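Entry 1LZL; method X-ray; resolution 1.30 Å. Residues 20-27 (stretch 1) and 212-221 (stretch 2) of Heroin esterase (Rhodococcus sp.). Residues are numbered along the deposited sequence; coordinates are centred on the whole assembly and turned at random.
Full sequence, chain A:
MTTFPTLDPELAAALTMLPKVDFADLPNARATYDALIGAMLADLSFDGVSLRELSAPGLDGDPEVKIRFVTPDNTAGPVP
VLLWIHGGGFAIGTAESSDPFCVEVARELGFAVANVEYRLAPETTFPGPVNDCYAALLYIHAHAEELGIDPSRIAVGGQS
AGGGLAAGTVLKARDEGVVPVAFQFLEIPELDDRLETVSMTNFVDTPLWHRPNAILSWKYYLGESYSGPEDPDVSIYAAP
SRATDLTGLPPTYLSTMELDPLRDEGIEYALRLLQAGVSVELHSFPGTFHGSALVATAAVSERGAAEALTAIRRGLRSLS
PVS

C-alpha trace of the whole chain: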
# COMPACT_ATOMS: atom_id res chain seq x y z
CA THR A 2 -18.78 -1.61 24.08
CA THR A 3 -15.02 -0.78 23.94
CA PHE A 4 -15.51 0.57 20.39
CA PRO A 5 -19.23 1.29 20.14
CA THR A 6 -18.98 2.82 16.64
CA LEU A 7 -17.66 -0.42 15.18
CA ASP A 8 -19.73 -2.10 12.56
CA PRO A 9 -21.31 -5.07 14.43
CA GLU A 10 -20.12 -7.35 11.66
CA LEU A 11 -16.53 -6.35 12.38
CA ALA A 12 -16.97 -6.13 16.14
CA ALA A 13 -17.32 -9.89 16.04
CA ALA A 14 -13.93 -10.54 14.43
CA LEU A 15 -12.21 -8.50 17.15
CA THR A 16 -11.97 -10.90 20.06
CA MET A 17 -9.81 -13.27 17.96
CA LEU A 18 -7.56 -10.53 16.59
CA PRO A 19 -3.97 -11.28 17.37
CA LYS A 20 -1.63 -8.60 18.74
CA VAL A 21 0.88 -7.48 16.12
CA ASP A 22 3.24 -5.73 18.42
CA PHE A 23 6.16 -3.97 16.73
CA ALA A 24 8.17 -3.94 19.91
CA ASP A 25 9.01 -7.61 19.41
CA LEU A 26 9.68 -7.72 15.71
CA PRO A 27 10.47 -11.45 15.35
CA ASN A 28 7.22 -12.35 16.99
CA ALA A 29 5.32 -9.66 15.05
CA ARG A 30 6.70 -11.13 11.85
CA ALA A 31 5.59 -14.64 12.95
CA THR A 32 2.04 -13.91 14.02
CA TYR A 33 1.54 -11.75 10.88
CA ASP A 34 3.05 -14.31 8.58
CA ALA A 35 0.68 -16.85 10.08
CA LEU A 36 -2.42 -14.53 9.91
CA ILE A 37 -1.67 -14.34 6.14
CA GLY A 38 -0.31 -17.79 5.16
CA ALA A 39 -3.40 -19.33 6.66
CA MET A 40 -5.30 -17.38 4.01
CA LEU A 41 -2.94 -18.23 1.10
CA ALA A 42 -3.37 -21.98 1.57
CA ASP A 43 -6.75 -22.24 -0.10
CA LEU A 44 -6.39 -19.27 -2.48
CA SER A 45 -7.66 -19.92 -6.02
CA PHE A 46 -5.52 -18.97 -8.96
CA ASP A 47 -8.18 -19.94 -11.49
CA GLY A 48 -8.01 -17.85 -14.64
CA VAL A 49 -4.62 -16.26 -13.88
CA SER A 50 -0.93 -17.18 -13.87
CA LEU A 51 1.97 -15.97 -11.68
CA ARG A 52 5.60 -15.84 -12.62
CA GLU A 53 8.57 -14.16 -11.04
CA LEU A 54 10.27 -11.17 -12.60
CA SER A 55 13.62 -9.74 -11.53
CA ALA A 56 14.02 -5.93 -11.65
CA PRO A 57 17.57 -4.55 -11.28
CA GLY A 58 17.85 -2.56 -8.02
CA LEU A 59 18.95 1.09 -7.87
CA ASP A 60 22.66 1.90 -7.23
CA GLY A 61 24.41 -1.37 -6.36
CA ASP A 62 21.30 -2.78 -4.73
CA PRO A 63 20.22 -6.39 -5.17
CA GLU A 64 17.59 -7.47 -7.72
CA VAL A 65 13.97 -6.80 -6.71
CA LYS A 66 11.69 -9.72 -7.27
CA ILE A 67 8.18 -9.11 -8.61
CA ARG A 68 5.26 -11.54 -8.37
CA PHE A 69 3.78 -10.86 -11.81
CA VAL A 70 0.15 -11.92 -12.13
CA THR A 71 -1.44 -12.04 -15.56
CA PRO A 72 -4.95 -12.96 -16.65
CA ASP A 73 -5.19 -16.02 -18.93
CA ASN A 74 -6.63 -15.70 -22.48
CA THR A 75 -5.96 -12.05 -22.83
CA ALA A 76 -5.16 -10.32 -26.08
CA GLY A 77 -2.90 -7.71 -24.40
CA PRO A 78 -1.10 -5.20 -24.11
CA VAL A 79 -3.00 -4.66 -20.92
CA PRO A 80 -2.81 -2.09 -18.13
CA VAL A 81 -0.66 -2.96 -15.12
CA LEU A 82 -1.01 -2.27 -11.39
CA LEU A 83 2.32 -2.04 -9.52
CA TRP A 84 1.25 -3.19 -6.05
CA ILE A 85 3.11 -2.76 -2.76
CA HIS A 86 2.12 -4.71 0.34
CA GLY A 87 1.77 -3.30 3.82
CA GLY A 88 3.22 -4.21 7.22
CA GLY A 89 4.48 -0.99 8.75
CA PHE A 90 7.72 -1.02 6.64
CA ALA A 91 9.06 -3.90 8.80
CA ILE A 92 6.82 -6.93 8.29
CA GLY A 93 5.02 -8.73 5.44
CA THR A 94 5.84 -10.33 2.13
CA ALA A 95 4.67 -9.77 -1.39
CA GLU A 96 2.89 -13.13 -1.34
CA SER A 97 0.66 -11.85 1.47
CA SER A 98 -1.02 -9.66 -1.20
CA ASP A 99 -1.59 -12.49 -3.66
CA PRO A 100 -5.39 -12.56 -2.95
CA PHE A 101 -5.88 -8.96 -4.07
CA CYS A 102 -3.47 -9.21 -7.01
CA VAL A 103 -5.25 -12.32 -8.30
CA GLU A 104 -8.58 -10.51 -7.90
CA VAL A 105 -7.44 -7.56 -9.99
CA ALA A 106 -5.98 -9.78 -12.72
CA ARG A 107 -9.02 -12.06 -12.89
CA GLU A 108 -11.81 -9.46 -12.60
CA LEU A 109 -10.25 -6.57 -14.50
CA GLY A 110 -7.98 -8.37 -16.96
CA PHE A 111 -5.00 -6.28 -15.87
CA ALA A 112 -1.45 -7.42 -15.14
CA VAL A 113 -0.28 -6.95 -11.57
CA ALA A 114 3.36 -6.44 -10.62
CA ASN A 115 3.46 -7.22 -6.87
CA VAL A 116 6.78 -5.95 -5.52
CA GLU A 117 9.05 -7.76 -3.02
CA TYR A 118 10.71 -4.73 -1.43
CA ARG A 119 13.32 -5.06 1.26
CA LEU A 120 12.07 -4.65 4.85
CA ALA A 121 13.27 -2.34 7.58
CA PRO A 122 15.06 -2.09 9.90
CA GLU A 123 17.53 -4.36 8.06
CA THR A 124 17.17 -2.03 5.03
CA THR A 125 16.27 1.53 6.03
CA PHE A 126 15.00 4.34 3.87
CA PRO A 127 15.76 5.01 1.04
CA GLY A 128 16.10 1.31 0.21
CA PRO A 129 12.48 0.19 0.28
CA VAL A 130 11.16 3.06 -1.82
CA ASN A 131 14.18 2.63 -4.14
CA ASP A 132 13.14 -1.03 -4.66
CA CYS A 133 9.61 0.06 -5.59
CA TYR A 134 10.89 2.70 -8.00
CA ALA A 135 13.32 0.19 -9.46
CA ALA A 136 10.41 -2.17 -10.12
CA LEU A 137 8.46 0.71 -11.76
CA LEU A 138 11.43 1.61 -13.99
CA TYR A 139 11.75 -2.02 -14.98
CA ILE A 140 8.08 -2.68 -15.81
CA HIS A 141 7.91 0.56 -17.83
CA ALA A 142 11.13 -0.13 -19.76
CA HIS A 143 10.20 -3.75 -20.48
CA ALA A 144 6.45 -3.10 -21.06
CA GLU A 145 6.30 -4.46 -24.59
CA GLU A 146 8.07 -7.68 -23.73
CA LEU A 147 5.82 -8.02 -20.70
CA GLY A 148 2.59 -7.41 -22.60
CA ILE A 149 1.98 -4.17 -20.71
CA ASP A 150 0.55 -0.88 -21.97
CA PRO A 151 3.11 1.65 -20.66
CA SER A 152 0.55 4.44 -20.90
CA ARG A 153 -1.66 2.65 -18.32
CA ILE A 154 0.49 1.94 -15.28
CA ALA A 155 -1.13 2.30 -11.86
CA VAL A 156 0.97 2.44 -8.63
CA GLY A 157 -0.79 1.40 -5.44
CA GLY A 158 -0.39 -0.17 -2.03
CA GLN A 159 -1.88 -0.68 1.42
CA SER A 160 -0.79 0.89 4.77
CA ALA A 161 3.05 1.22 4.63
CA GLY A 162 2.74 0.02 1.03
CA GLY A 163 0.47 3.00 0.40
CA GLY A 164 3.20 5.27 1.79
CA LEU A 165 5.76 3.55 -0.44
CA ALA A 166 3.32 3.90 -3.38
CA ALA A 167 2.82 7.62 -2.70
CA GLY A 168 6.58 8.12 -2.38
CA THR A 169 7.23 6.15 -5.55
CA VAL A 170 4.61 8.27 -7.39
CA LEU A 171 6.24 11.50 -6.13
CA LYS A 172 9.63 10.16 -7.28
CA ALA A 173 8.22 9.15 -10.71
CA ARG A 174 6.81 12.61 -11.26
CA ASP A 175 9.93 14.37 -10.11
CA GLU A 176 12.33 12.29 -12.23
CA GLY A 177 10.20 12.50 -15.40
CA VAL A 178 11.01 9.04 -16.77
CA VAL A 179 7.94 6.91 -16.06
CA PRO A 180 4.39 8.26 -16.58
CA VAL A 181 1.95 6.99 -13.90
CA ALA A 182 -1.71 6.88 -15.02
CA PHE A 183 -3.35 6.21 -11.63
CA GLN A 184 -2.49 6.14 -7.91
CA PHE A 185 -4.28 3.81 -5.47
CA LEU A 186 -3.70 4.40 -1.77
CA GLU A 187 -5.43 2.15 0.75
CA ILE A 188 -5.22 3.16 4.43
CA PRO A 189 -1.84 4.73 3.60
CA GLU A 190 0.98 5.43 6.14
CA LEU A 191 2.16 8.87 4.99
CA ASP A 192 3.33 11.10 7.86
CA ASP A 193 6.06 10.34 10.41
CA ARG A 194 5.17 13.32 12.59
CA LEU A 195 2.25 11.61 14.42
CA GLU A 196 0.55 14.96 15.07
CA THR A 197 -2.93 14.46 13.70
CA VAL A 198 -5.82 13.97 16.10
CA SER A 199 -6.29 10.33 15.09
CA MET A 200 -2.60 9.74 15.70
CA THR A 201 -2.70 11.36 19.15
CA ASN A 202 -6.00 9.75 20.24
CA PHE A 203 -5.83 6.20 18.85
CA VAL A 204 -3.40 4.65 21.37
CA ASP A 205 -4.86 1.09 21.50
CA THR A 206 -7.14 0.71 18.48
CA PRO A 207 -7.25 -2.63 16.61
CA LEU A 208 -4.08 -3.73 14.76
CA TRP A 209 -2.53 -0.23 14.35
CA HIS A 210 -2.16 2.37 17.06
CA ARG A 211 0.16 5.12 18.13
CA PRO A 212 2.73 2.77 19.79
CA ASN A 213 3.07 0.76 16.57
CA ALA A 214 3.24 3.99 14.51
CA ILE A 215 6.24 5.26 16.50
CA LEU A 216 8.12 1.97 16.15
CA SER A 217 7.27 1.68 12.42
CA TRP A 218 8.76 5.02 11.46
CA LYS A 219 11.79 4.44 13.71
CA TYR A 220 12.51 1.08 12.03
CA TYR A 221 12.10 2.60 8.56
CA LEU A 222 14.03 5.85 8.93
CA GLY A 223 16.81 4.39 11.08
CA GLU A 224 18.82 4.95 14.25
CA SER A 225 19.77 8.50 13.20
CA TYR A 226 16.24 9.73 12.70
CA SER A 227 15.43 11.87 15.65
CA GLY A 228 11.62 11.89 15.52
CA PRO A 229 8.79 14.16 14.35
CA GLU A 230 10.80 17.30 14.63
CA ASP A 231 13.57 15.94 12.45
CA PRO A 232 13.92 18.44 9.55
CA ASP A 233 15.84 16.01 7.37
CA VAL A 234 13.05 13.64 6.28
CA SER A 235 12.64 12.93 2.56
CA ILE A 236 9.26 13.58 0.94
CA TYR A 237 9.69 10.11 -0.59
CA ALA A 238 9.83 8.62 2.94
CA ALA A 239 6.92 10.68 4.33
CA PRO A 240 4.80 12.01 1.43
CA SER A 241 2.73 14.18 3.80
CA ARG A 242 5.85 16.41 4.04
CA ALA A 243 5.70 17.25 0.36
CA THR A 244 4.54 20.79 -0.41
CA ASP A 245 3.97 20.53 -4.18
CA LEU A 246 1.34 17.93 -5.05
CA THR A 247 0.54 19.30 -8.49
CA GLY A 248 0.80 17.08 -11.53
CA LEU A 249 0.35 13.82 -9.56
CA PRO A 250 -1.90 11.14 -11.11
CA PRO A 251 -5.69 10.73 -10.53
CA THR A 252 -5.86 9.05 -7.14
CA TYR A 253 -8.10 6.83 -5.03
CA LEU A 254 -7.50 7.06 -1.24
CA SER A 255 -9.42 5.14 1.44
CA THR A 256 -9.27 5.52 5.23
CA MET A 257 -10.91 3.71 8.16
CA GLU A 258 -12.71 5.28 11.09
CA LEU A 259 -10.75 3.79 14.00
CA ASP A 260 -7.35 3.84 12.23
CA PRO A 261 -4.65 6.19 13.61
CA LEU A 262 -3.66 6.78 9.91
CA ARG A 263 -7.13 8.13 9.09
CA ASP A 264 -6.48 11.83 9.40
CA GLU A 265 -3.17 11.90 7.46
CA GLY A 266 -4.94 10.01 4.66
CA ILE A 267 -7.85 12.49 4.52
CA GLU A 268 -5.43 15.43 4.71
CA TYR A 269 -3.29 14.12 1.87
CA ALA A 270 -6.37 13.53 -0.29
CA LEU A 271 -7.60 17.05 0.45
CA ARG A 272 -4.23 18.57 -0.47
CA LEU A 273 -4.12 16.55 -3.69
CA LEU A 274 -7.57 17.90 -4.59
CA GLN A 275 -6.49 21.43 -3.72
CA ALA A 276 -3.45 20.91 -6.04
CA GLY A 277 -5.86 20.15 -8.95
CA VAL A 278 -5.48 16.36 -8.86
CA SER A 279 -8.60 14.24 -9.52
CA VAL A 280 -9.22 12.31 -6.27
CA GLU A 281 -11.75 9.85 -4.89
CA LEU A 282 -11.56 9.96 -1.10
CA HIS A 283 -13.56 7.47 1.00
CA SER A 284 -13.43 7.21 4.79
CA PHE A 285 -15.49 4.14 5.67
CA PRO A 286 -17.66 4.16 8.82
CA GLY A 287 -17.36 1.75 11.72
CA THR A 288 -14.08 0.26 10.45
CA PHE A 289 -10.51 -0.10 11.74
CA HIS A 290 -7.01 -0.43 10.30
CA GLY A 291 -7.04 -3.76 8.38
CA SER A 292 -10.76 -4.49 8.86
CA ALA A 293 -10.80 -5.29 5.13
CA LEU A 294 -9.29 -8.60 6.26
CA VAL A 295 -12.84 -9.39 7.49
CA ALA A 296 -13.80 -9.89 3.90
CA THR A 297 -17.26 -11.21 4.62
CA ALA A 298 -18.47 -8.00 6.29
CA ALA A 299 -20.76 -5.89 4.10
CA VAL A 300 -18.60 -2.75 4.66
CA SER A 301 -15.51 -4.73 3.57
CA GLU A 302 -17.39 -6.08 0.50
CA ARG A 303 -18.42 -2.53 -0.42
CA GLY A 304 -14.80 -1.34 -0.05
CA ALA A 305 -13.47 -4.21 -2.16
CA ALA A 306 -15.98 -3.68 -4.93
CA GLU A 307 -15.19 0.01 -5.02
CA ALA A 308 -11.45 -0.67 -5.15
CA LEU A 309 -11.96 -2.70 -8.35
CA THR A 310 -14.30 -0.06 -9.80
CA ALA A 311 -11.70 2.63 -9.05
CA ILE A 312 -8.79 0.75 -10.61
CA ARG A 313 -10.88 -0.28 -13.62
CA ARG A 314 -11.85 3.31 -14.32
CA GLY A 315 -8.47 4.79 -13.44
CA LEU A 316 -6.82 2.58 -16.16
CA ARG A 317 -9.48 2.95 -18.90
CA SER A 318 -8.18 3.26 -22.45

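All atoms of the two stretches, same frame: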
# COMPACT_ATOMS: atom_id res chain seq x y z
N LYS A 20 -2.37 -9.86 18.60
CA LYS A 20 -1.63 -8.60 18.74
C LYS A 20 -0.46 -8.62 17.75
O LYS A 20 0.32 -9.56 17.71
CB LYS A 20 -1.11 -8.34 20.15
CG LYS A 20 -2.17 -7.88 21.16
CD LYS A 20 -1.71 -6.71 22.01
CE LYS A 20 -2.70 -5.56 21.95
NZ LYS A 20 -3.32 -5.24 23.26
N VAL A 21 -0.35 -7.59 16.92
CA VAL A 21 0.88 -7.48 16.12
C VAL A 21 1.69 -6.35 16.72
O VAL A 21 1.53 -5.19 16.39
CB VAL A 21 0.53 -7.22 14.66
CG1 VAL A 21 1.80 -7.08 13.83
CG2 VAL A 21 -0.33 -8.36 14.17
N ASP A 22 2.53 -6.74 17.67
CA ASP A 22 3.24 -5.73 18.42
C ASP A 22 4.64 -5.51 17.84
O ASP A 22 5.48 -6.43 17.92
CB ASP A 22 3.26 -6.17 19.89
CG ASP A 22 4.55 -5.83 20.63
OD1 ASP A 22 5.08 -4.71 20.47
OD2 ASP A 22 5.01 -6.72 21.39
N PHE A 23 4.89 -4.30 17.33
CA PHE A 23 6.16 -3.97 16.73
C PHE A 23 7.31 -4.00 17.69
O PHE A 23 8.46 -3.99 17.31
CB PHE A 23 6.08 -2.53 16.08
CG PHE A 23 5.75 -2.75 14.61
CD1 PHE A 23 4.84 -3.74 14.25
CD2 PHE A 23 6.34 -2.00 13.59
CE1 PHE A 23 4.53 -4.00 12.94
CE2 PHE A 23 6.04 -2.27 12.26
CZ PHE A 23 5.16 -3.26 11.94
N ALA A 24 7.04 -4.03 18.99
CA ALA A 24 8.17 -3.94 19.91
C ALA A 24 9.00 -5.21 19.85
O ALA A 24 10.21 -5.22 20.10
CB ALA A 24 7.64 -3.62 21.30
N ASP A 25 8.34 -6.31 19.51
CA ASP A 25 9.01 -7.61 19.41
C ASP A 25 8.86 -7.99 17.93
O ASP A 25 7.90 -8.66 17.54
CB ASP A 25 8.43 -8.73 20.26
CG ASP A 25 9.15 -10.05 20.10
OD1 ASP A 25 10.16 -10.11 19.39
OD2 ASP A 25 8.74 -11.05 20.74
N LEU A 26 9.82 -7.51 17.15
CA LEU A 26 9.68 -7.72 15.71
C LEU A 26 9.70 -9.18 15.30
O LEU A 26 8.87 -9.52 14.45
CB LEU A 26 10.79 -6.94 15.02
CG LEU A 26 10.50 -6.51 13.61
CD1 LEU A 26 9.10 -5.92 13.44
CD2 LEU A 26 11.58 -5.52 13.16
N PRO A 27 10.54 -10.06 15.82
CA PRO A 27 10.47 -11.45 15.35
C PRO A 27 9.10 -12.08 15.55
O PRO A 27 8.51 -12.82 14.77
CB PRO A 27 11.47 -12.17 16.24
CG PRO A 27 12.42 -11.13 16.71
CD PRO A 27 11.61 -9.87 16.84
N PRO A 212 1.49 3.50 19.51
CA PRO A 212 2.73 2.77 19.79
C PRO A 212 3.31 2.07 18.57
O PRO A 212 4.55 2.17 18.36
CB PRO A 212 2.33 1.77 20.89
CG PRO A 212 1.24 2.51 21.60
CD PRO A 212 0.42 3.13 20.49
N ASN A 213 2.51 1.36 17.79
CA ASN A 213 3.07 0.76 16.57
C ASN A 213 3.56 1.81 15.58
O ASN A 213 4.57 1.57 14.89
CB ASN A 213 2.06 -0.18 15.89
CG ASN A 213 2.06 -1.58 16.43
OD1 ASN A 213 2.95 -1.92 17.27
ND2 ASN A 213 1.16 -2.44 15.99
N ALA A 214 2.84 2.93 15.44
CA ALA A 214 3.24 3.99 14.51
C ALA A 214 4.63 4.52 14.82
O ALA A 214 5.49 4.67 13.95
CB ALA A 214 2.20 5.14 14.51
N ILE A 215 4.92 4.76 16.13
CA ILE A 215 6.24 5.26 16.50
C ILE A 215 7.33 4.28 16.09
O ILE A 215 8.35 4.66 15.53
CB ILE A 215 6.29 5.51 18.04
CG1 ILE A 215 5.35 6.67 18.44
CG2 ILE A 215 7.72 5.69 18.51
CD1 ILE A 215 5.02 6.71 19.94
N LEU A 216 7.13 3.02 16.42
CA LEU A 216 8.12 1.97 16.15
C LEU A 216 8.27 1.80 14.64
O LEU A 216 9.42 1.60 14.14
CB LEU A 216 7.72 0.63 16.78
CG LEU A 216 8.06 0.47 18.29
CD1 LEU A 216 8.14 1.82 18.96
CD2 LEU A 216 7.08 -0.50 18.89
N SER A 217 7.20 1.91 13.89
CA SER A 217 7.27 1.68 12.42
C SER A 217 8.13 2.73 11.78
O SER A 217 9.03 2.41 10.98
CB SER A 217 5.84 1.74 11.89
OG SER A 217 5.73 1.82 10.47
N TRP A 218 7.92 4.01 12.10
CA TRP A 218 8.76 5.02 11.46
C TRP A 218 10.20 4.96 11.93
O TRP A 218 11.13 5.24 11.19
CB TRP A 218 8.17 6.41 11.70
CG TRP A 218 6.94 6.63 10.82
CD1 TRP A 218 5.61 6.57 11.21
CD2 TRP A 218 6.97 6.94 9.44
NE1 TRP A 218 4.79 6.84 10.11
CE2 TRP A 218 5.62 7.06 9.02
CE3 TRP A 218 7.99 7.12 8.49
CZ2 TRP A 218 5.27 7.36 7.71
CZ3 TRP A 218 7.64 7.43 7.16
CH2 TRP A 218 6.29 7.55 6.79
N LYS A 219 10.41 4.60 13.20
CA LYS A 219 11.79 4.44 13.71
C LYS A 219 12.51 3.32 12.98
O LYS A 219 13.65 3.49 12.55
CB LYS A 219 11.75 4.23 15.22
CG LYS A 219 13.12 4.10 15.89
CD LYS A 219 13.94 5.31 15.47
CE LYS A 219 15.31 5.44 16.13
NZ LYS A 219 15.88 6.78 15.83
N TYR A 220 11.88 2.16 12.79
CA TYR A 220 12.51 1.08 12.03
C TYR A 220 12.84 1.53 10.61
O TYR A 220 13.93 1.22 10.11
CB TYR A 220 11.56 -0.12 11.93
CG TYR A 220 11.35 -0.83 13.24
CD1 TYR A 220 12.36 -0.92 14.19
CD2 TYR A 220 10.14 -1.44 13.50
CE1 TYR A 220 12.09 -1.61 15.38
CE2 TYR A 220 9.85 -2.12 14.68
CZ TYR A 220 10.86 -2.19 15.61
OH TYR A 220 10.61 -2.85 16.79
N TYR A 221 11.90 2.23 9.97
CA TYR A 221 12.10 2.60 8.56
C TYR A 221 13.16 3.67 8.34
O TYR A 221 13.99 3.59 7.44
CB TYR A 221 10.73 3.14 8.07
CG TYR A 221 10.63 3.46 6.60
CD1 TYR A 221 11.23 2.69 5.61
CD2 TYR A 221 9.88 4.55 6.20
CE1 TYR A 221 11.09 3.03 4.27
CE2 TYR A 221 9.71 4.91 4.87
CZ TYR A 221 10.35 4.11 3.91
OH TYR A 221 10.20 4.43 2.55

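Phe23 is the apolar centre of this contact between a turn and a helix. Its CA-to-CB bond points toward the helix of residues 212–221, and it gives up more surface to the partner stretch than any other residue here. Asn213, Leu216, Ser217 and Tyr220 all touch it; their spacing of three and four residues places them along one side of the helix, so a single large side chain can meet all four. Leu216 packs a methyl against the root of the side chain, with Phe23 CB and Leu216 CD2 3.6 Å apart, while its CB lies at the edge of the ring. Ser217, a small residue, lies where the ring runs close to the helix backbone: Phe23 CD2 is 4.0 Å from Ser217 CA, and the serine hydroxyl is hydrogen-bonded elsewhere in the structure.

Phe23 and Tyr220 make an oblique aromatic pair, their planes inclined by 35° and their centroids 6.0 Å apart. The nearest side-chain atoms, Phe23 CD2 and Tyr220 CE2, are 3.7 Å apart, so the two rings touch without lying flat on each other. One face of the tyrosine ring receives Leu26, from the start of the following helix. Leu26 CD2 lies 4.2 Å from the centroid of the Tyr220 ring and only 15° off its normal, a CH-pi contact well suited to a branched aliphatic side chain. Farther out, Ala24 adds a modest apolar contact, Ala24 CB to Leu216 CD2 at 4.0 Å, although its CA-to-CB bond points away overall.

Polar groups complete the contact by satisfying the backbone of the turn and of the residue before it. Tyrosine serves Tyr220 doubly: its ring packs against apolar neighbours, and its hydroxyl donates a very short hydrogen bond, 2.5 Å from Tyr220 OH to Phe23 O. Toward the beginning of the helix, Asn213 uses both ends of its amide. Asn213 ND2 donates to Val21 O at 2.8 Å, and Asn213 OD1 accepts from Phe23 N at 3.1 Å, with N-H...acceptor angles of 160° and 169°. Having a donor and an acceptor on one planar group, asparagine can bind a carbonyl and an amide two residues apart in the loop. The intervening Asp22 opens a type I turn that ends at Asp25, closed by a backbone hydrogen bond of 3.3 Å from Asp25 N to Asp22 O. The CA-to-CB bond of Asp25 points away from the partner helix, and the residue occupies the N-cap position before Leu26, a place where aspartate is commonly found.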